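Local coordinates for protein putative 2,3,4,5-tetrahydropyridine-2-carboxylate N- succinyltransferase (Campylobacter jejuni, PDB 2RIJ) that probably catalyses the succinyl-CoA-dependent conversion of cyclic tetrahydrodipicolinate into acyclic N-succinyl-L-2-amino-6-oxopimelate in the succinylase route to lysine, at residues I213-D216 with N217-I220; S231-A234 with G235-I238; I3-K6 with E7-L10. All coordinates share one frame; numbering follows the deposited sequence.

Contact 1 (I213-D216 with N217-I220); sequences IPED and NTRI
E215 and T218 sit at the two ends of a type I beta turn and are joined twice, once through the backbone and once through their side chains. The backbone bond that closes the turn runs from T218 N to E215 O (3.1 Å). E215 CG lies beside the backbone N, anti to the carbonyl carbon. Its CB lies 3.5 Å from N217 OD1 and 3.8 Å from T218 OG1. A bend at chi2 (91°) then folds the chain back, leaving CD 3.9 Å from T218 OG1. At the tip, OE1 accepts the T218 hydroxyl at 2.9 Å (T218 OG1 to E215 OE1), met from above the carboxylate plane by about 40°. The other oxygen, OE2, forms a salt bridge with K151. Ahead of the turn in the chain, P214 CB rests 3.9 Å from T218 CB, and P214 CG reaches I220 CD1 at 4.2 Å. D216 OD1 pairs with R184 of the second subunit. T218 OG1 is also hydrogen-bonded to G235 N, so this buried hydroxyl has a partner on each of two neighbouring turns. With K151 on one oxygen and a hydroxyl donor on the other, the E215 carboxylate is probably kept ionised and fixed in rotation.

Contact 2 (S231-A234 with G235-I238); sequences SLAA and GTTI
A233 and T236 close a type II beta turn, a local contact at a corner that leads into strand 237-238, the second strand along the mixed sheet that begins with 219-220. One carbonyl holds the corner together: A233 O accepts both T236 N, at 3.0 Å, and T236 OG1, at 2.7 Å. The two donors approach from the same face of the carbonyl plane and are little tilted from it. T236 can use both groups because its OG1 lies beside its own backbone N, with CG2 anti to that nitrogen (chi1 -63°), which sets OG1 and the amide N side by side before the same oxygen. G235 takes the third position of the turn with a positive phi of 97°, a backbone shape in which a beta carbon would collide with A234 O. Before and after the turn, L232 and I238 both point inward and cross at about a right angle, L232 CD1 touching I238 CG1 at 4.0 Å. Both also pack on V245, and I238 on V257, while the backbone of T237 bonds to C255 and V257. The T236 hydroxyl is buried and has a second partner in the T251 hydroxyl, which also bonds to A233 N, so the next coil is tied to this corner. A tight glycine-containing turn, a short parallel strand and aliphatic side chains stacked inside the coils are what the left-handed parallel beta-helix of hexapeptide-repeat acyltransferases is built from, the fold to which this family belongs.

Contact 3 (I3-K6 with E7-L10); sequences INTK and EDFL
T5 and D8 face each other across the first turn of helix 6-17, each side chain bonding to the other's backbone NH. T5 holds OG1 between its backbone N and carbonyl carbon (chi1 67°), a rotamer that turns the oxygen in over the helix end, where it accepts D8 N at 3.0 Å. D8 keeps CG beside its own backbone N (chi1 -72°), which swings the carboxylate back toward the residues ahead of the helix. There OD2 takes two amides: N4 N at 3.0 Å on its anti lone pair, and T5 N at 3.1 Å from above the carboxylate plane, about 48° out of it. The other oxygen, OD1, accepts from a water that also donates to E7 OE1, while T5 OG1 donates to the same water. I3 CG2 packs on F9 CB at 3.9 Å, an apolar touch, and lies 3.6 Å from F9 N, beside the i to i+4 backbone bond F9 N to T5 O (3.1 Å). F9 points its ring away from this cap, toward F100, which it meets edge-to-face. K6 extends outward to a salt bridge with E103, and N4 OD1 bonds to K98. Paired side chain-to-backbone bonds between the N-cap residue and the residue three further on define a capping box, here widened by the extra N4 amide and starting the N-terminal helix of the chain.

How the contacts relate
Contacts 1 and 2 are equivalent corners one coil apart, at the start of the beta-helix, their centres 7 Å apart, and the strands that leave them pair in parallel. R219 N meets T236 O at 3.0 Å and R219 O meets I238 N at 2.9 Å, probable hydrogen bonds in both cases. Contact 2 lies nearer the predicted active site: the side chain of I238 is about 8 Å from that of E258, the presumed acyl-anhydride residue. Contact 1 instead faces the second subunit. Contact 3 stands apart in the N-terminal region, its centre about 40 Å and 42 Å from those of contacts 1 and 2, and touches neither.

Contact 1 (I213-D216 with N217-I220)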
ATOM      1  N   ILE A 213     -19.674  48.135  -8.584  1.00 20.06           N
ATOM      2  CA  ILE A 213     -18.816  48.392  -9.710  1.00 21.38           C
ATOM      3  C   ILE A 213     -17.419  47.974  -9.300  1.00 20.70           C
ATOM      4  O   ILE A 213     -16.833  48.594  -8.400  1.00 22.99           O
ATOM      5  CB  ILE A 213     -18.832  49.880 -10.108  1.00 19.79           C
ATOM      6  CG1 ILE A 213     -20.256  50.336 -10.450  1.00 22.66           C
ATOM      7  CG2 ILE A 213     -17.851  50.162 -11.318  1.00 19.81           C
ATOM      8  CD1 ILE A 213     -20.470  51.882 -10.536  1.00 21.81           C
ATOM      9  N   PRO A 214     -16.867  46.939  -9.948  1.00 20.32           N
ATOM     10  CA  PRO A 214     -15.504  46.518  -9.589  1.00 23.63           C
ATOM     11  C   PRO A 214     -14.467  47.620  -9.831  1.00 22.06           C
ATOM     12  O   PRO A 214     -14.720  48.543 -10.602  1.00 21.37           O
ATOM     13  CB  PRO A 214     -15.234  45.385 -10.583  1.00 21.90           C
ATOM     14  CG  PRO A 214     -16.543  44.826 -10.900  1.00 23.40           C
ATOM     15  CD  PRO A 214     -17.429  46.041 -10.989  1.00 22.45           C
ATOM     16  N   GLU A 215     -13.327  47.478  -9.189  1.00 19.98           N
ATOM     17  CA  GLU A 215     -12.140  48.317  -9.447  1.00 23.73           C
ATOM     18  C   GLU A 215     -11.696  48.039 -10.862  1.00 23.58           C
ATOM     19  O   GLU A 215     -12.080  47.029 -11.486  1.00 19.72           O
ATOM     20  CB  GLU A 215     -11.014  47.938  -8.494  1.00 24.32           C
ATOM     21  CG  GLU A 215     -11.312  48.210  -7.025  1.00 28.70           C
ATOM     22  CD  GLU A 215     -11.954  47.026  -6.288  1.00 32.94           C
ATOM     23  OE1 GLU A 215     -12.347  46.009  -6.928  1.00 24.93           O
ATOM     24  OE2 GLU A 215     -12.067  47.129  -5.050  1.00 28.58           O
ATOM     25  N   ASP A 216     -10.887  48.930 -11.413  1.00 21.74           N
ATOM     26  CA  ASP A 216     -10.475  48.762 -12.801  1.00 22.71           C
ATOM     27  C   ASP A 216      -9.647  47.515 -13.080  1.00 24.21           C
ATOM     28  O   ASP A 216      -9.581  47.062 -14.241  1.00 25.20           O
ATOM     29  CB  ASP A 216      -9.624  49.956 -13.284  1.00 24.04           C
ATOM     30  CG  ASP A 216     -10.424  51.227 -13.523  1.00 29.85           C
ATOM     31  OD1 ASP A 216     -11.647  51.195 -13.729  1.00 30.01           O
ATOM     32  OD2 ASP A 216      -9.774  52.283 -13.525  1.00 33.58           O
ATOM     33  N   ASN A 217      -8.996  46.985 -12.046  1.00 21.98           N
ATOM     34  CA  ASN A 217      -8.217  45.740 -12.157  1.00 22.32           C
ATOM     35  C   ASN A 217      -8.905  44.478 -11.596  1.00 23.80           C
ATOM     36  O   ASN A 217      -8.239  43.442 -11.415  1.00 25.29           O
ATOM     37  CB  ASN A 217      -6.838  45.881 -11.521  1.00 23.40           C
ATOM     38  CG  ASN A 217      -6.887  46.225 -10.026  1.00 25.40           C
ATOM     39  OD1 ASN A 217      -7.871  46.746  -9.529  1.00 27.29           O
ATOM     40  ND2 ASN A 217      -5.796  45.908  -9.304  1.00 28.23           N
ATOM     41  N   THR A 218     -10.224  44.553 -11.388  1.00 22.84           N
ATOM     42  CA  THR A 218     -11.014  43.426 -10.911  1.00 21.65           C
ATOM     43  C   THR A 218     -11.907  42.969 -12.020  1.00 20.62           C
ATOM     44  O   THR A 218     -12.591  43.754 -12.698  1.00 20.83           O
ATOM     45  CB  THR A 218     -11.811  43.809  -9.686  1.00 24.20           C
ATOM     46  OG1 THR A 218     -10.893  44.187  -8.678  1.00 24.76           O
ATOM     47  CG2 THR A 218     -12.709  42.677  -9.191  1.00 19.88           C
ATOM     48  N   ARG A 219     -11.884  41.669 -12.246  1.00 19.00           N
ATOM     49  CA  ARG A 219     -12.701  41.066 -13.325  1.00 18.53           C
ATOM     50  C   ARG A 219     -13.607  39.972 -12.811  1.00 21.00           C
ATOM     51  O   ARG A 219     -13.185  39.143 -11.991  1.00 22.54           O
ATOM     52  CB  ARG A 219     -11.766  40.537 -14.385  1.00 17.21           C
ATOM     53  CG  ARG A 219     -10.829  41.617 -14.909  1.00 21.12           C
ATOM     54  CD  ARG A 219      -9.962  41.134 -16.058  1.00 23.91           C
ATOM     55  NE  ARG A 219      -8.938  40.205 -15.597  1.00 25.17           N
ATOM     56  CZ  ARG A 219      -8.477  39.132 -16.222  1.00 27.34           C
ATOM     57  NH1 ARG A 219      -8.954  38.701 -17.389  1.00 23.47           N
ATOM     58  NH2 ARG A 219      -7.503  38.452 -15.637  1.00 25.42           N
ATOM     59  N   ILE A 220     -14.843  39.949 -13.316  1.00 20.53           N
ATOM     60  CA  ILE A 220     -15.811  38.921 -12.984  1.00 20.08           C
ATOM     61  C   ILE A 220     -16.370  38.497 -14.308  1.00 18.54           C
ATOM     62  O   ILE A 220     -17.131  39.262 -14.973  1.00 17.91           O
ATOM     63  CB  ILE A 220     -16.935  39.457 -12.111  1.00 18.52           C
ATOM     64  CG1 ILE A 220     -16.401  39.938 -10.770  1.00 23.56           C
ATOM     65  CG2 ILE A 220     -18.065  38.438 -12.007  1.00 19.15           C
ATOM     66  CD1 ILE A 220     -17.416  40.813  -9.968  1.00 22.20           C
TER

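Contact 2 (S231-A234 with G235-I238)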
ATOM      1  N   SER A 231     -17.119  39.698  -1.229  1.00 20.42           N
ATOM      2  CA  SER A 231     -16.102  40.727  -1.071  1.00 18.84           C
ATOM      3  C   SER A 231     -14.850  40.341  -1.859  1.00 21.44           C
ATOM      4  O   SER A 231     -14.177  39.368  -1.529  1.00 24.95           O
ATOM      5  CB  SER A 231     -15.797  40.915   0.404  1.00 22.54           C
ATOM      6  OG  SER A 231     -14.831  41.917   0.598  1.00 23.80           O
ATOM      7  N   LEU A 232     -14.581  41.070  -2.925  1.00 22.06           N
ATOM      8  CA  LEU A 232     -13.440  40.811  -3.794  1.00 22.78           C
ATOM      9  C   LEU A 232     -12.406  41.933  -3.688  1.00 22.05           C
ATOM     10  O   LEU A 232     -12.685  43.068  -4.053  1.00 22.31           O
ATOM     11  CB  LEU A 232     -13.929  40.674  -5.223  1.00 23.58           C
ATOM     12  CG  LEU A 232     -15.100  39.703  -5.498  1.00 24.77           C
ATOM     13  CD1 LEU A 232     -15.328  39.678  -7.032  1.00 25.78           C
ATOM     14  CD2 LEU A 232     -14.844  38.276  -4.905  1.00 23.44           C
ATOM     15  N   ALA A 233     -11.216  41.613  -3.191  1.00 19.75           N
ATOM     16  CA  ALA A 233     -10.120  42.586  -3.124  1.00 21.25           C
ATOM     17  C   ALA A 233      -9.741  42.996  -4.528  1.00 22.58           C
ATOM     18  O   ALA A 233      -9.863  42.199  -5.476  1.00 20.71           O
ATOM     19  CB  ALA A 233      -8.902  42.032  -2.352  1.00 16.97           C
ATOM     20  N   ALA A 234      -9.322  44.248  -4.659  1.00 22.23           N
ATOM     21  CA  ALA A 234      -8.883  44.833  -5.944  1.00 22.64           C
ATOM     22  C   ALA A 234      -7.853  43.910  -6.599  1.00 23.83           C
ATOM     23  O   ALA A 234      -6.925  43.414  -5.946  1.00 23.56           O
ATOM     24  CB  ALA A 234      -8.312  46.292  -5.738  1.00 22.91           C
ATOM     25  N   GLY A 235      -8.053  43.642  -7.886  1.00 22.17           N
ATOM     26  CA  GLY A 235      -7.138  42.816  -8.604  1.00 20.89           C
ATOM     27  C   GLY A 235      -7.591  41.375  -8.702  1.00 20.00           C
ATOM     28  O   GLY A 235      -6.956  40.595  -9.379  1.00 21.65           O
ATOM     29  N   THR A 236      -8.678  40.991  -8.012  1.00 21.03           N
ATOM     30  CA  THR A 236      -9.181  39.613  -8.152  1.00 20.36           C
ATOM     31  C   THR A 236      -9.787  39.339  -9.536  1.00 21.45           C
ATOM     32  O   THR A 236     -10.404  40.233 -10.124  1.00 20.70           O
ATOM     33  CB  THR A 236     -10.231  39.389  -7.036  1.00 22.44           C
ATOM     34  OG1 THR A 236      -9.554  39.498  -5.763  1.00 20.58           O
ATOM     35  CG2 THR A 236     -10.967  38.005  -7.126  1.00 20.94           C
ATOM     36  N   THR A 237      -9.629  38.107 -10.031  1.00 21.83           N
ATOM     37  CA  THR A 237     -10.278  37.588 -11.244  1.00 20.26           C
ATOM     38  C   THR A 237     -11.141  36.388 -10.883  1.00 19.58           C
ATOM     39  O   THR A 237     -10.669  35.411 -10.272  1.00 16.96           O
ATOM     40  CB  THR A 237      -9.246  37.169 -12.313  1.00 22.98           C
ATOM     41  OG1 THR A 237      -8.375  38.274 -12.588  1.00 22.27           O
ATOM     42  CG2 THR A 237      -9.893  36.694 -13.616  1.00 21.61           C
ATOM     43  N   ILE A 238     -12.405  36.463 -11.237  1.00 20.70           N
ATOM     44  CA  ILE A 238     -13.317  35.305 -11.168  1.00 19.83           C
ATOM     45  C   ILE A 238     -13.571  34.779 -12.581  1.00 19.46           C
ATOM     46  O   ILE A 238     -14.245  35.419 -13.423  1.00 19.88           O
ATOM     47  CB  ILE A 238     -14.670  35.636 -10.519  1.00 21.21           C
ATOM     48  CG1 ILE A 238     -14.472  36.490  -9.220  1.00 22.45           C
ATOM     49  CG2 ILE A 238     -15.479  34.359 -10.246  1.00 20.17           C
ATOM     50  CD1 ILE A 238     -13.611  35.760  -8.146  1.00 22.49           C
TER

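Contact 3 (I3-K6 with E7-L10)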
ATOM      1  N   ILE A   3     -30.481  78.394   7.943  1.00 33.60           N
ATOM      2  CA  ILE A   3     -29.105  77.845   7.795  1.00 33.19           C
ATOM      3  C   ILE A   3     -28.414  78.545   6.627  1.00 29.39           C
ATOM      4  O   ILE A   3     -28.563  78.164   5.480  1.00 31.56           O
ATOM      5  CB  ILE A   3     -29.013  76.294   7.628  1.00 31.35           C
ATOM      6  CG1 ILE A   3     -29.893  75.593   8.666  1.00 32.32           C
ATOM      7  CG2 ILE A   3     -27.544  75.850   7.763  1.00 27.29           C
ATOM      8  CD1 ILE A   3     -29.630  76.010  10.126  1.00 29.65           C
ATOM      9  N   ASN A   4     -27.663  79.586   6.946  1.00 28.66           N
ATOM     10  CA  ASN A   4     -27.049  80.418   5.931  1.00 32.23           C
ATOM     11  C   ASN A   4     -25.541  80.235   5.837  1.00 32.17           C
ATOM     12  O   ASN A   4     -24.967  80.340   4.764  1.00 35.28           O
ATOM     13  CB  ASN A   4     -27.457  81.882   6.171  1.00 34.53           C
ATOM     14  CG  ASN A   4     -28.980  82.082   6.029  1.00 39.62           C
ATOM     15  OD1 ASN A   4     -29.550  81.758   4.989  1.00 36.50           O
ATOM     16  ND2 ASN A   4     -29.634  82.545   7.092  1.00 47.33           N
ATOM     17  N   THR A   5     -24.908  79.859   6.939  1.00 30.39           N
ATOM     18  CA  THR A   5     -23.474  79.596   6.924  1.00 29.23           C
ATOM     19  C   THR A   5     -23.144  78.168   7.357  1.00 27.78           C
ATOM     20  O   THR A   5     -23.951  77.504   7.982  1.00 28.11           O
ATOM     21  CB  THR A   5     -22.781  80.568   7.879  1.00 27.40           C
ATOM     22  OG1 THR A   5     -23.185  80.264   9.214  1.00 26.41           O
ATOM     23  CG2 THR A   5     -23.186  82.025   7.567  1.00 28.56           C
ATOM     24  N   LYS A   6     -21.933  77.720   7.070  1.00 28.16           N
ATOM     25  CA  LYS A   6     -21.509  76.392   7.531  1.00 31.36           C
ATOM     26  C   LYS A   6     -21.416  76.327   9.054  1.00 29.98           C
ATOM     27  O   LYS A   6     -21.544  75.260   9.652  1.00 31.02           O
ATOM     28  CB  LYS A   6     -20.208  75.973   6.856  1.00 30.63           C
ATOM     29  CG  LYS A   6     -20.335  75.888   5.373  1.00 33.35           C
ATOM     30  CD  LYS A   6     -19.103  75.372   4.722  1.00 35.90           C
ATOM     31  CE  LYS A   6     -19.273  75.310   3.231  1.00 37.99           C
ATOM     32  NZ  LYS A   6     -17.977  75.196   2.508  1.00 36.43           N
ATOM     33  N   GLU A   7     -21.173  77.471   9.682  1.00 31.01           N
ATOM     34  CA  GLU A   7     -21.276  77.577  11.114  1.00 30.30           C
ATOM     35  C   GLU A   7     -22.696  77.332  11.667  1.00 28.72           C
ATOM     36  O   GLU A   7     -22.874  76.733  12.754  1.00 27.19           O
ATOM     37  CB  GLU A   7     -20.802  78.960  11.541  1.00 30.30           C
ATOM     38  CG  GLU A   7     -21.118  79.291  12.978  1.00 32.99           C
ATOM     39  CD  GLU A   7     -20.728  80.707  13.340  1.00 35.13           C
ATOM     40  OE1 GLU A   7     -21.481  81.658  13.001  1.00 42.01           O
ATOM     41  OE2 GLU A   7     -19.668  80.863  13.963  1.00 39.16           O
ATOM     42  N   ASP A   8     -23.702  77.861  10.969  1.00 27.64           N
ATOM     43  CA  ASP A   8     -25.111  77.632  11.339  1.00 25.42           C
ATOM     44  C   ASP A   8     -25.365  76.134  11.231  1.00 25.63           C
ATOM     45  O   ASP A   8     -26.017  75.551  12.079  1.00 24.05           O
ATOM     46  CB  ASP A   8     -26.058  78.329  10.366  1.00 25.36           C
ATOM     47  CG  ASP A   8     -26.076  79.838  10.508  1.00 33.33           C
ATOM     48  OD1 ASP A   8     -25.730  80.352  11.611  1.00 34.46           O
ATOM     49  OD2 ASP A   8     -26.486  80.500   9.511  1.00 32.32           O
ATOM     50  N   PHE A   9     -24.856  75.552  10.149  1.00 24.50           N
ATOM     51  CA  PHE A   9     -25.007  74.124   9.865  1.00 26.98           C
ATOM     52  C   PHE A   9     -24.448  73.257  11.004  1.00 27.94           C
ATOM     53  O   PHE A   9     -25.137  72.354  11.494  1.00 25.42           O
ATOM     54  CB  PHE A   9     -24.305  73.776   8.566  1.00 25.60           C
ATOM     55  CG  PHE A   9     -24.380  72.319   8.207  1.00 25.23           C
ATOM     56  CD1 PHE A   9     -25.505  71.809   7.601  1.00 26.03           C
ATOM     57  CD2 PHE A   9     -23.332  71.463   8.489  1.00 28.38           C
ATOM     58  CE1 PHE A   9     -25.583  70.471   7.239  1.00 28.86           C
ATOM     59  CE2 PHE A   9     -23.395  70.130   8.138  1.00 32.67           C
ATOM     60  CZ  PHE A   9     -24.528  69.635   7.508  1.00 29.04           C
ATOM     61  N   LEU A  10     -23.222  73.565  11.440  1.00 28.63           N
ATOM     62  CA  LEU A  10     -22.632  72.855  12.553  1.00 28.50           C
ATOM     63  C   LEU A  10     -23.384  73.040  13.875  1.00 27.56           C
ATOM     64  O   LEU A  10     -23.526  72.080  14.613  1.00 28.07           O
ATOM     65  CB  LEU A  10     -21.154  73.200  12.716  1.00 29.83           C
ATOM     66  CG  LEU A  10     -20.203  72.736  11.617  1.00 32.65           C
ATOM     67  CD1 LEU A  10     -18.774  73.219  11.965  1.00 37.55           C
ATOM     68  CD2 LEU A  10     -20.224  71.219  11.373  1.00 27.41           C
TER
HETATM   69  O   HOH W   1     -23.410  81.888  11.141  1.00 49.42           O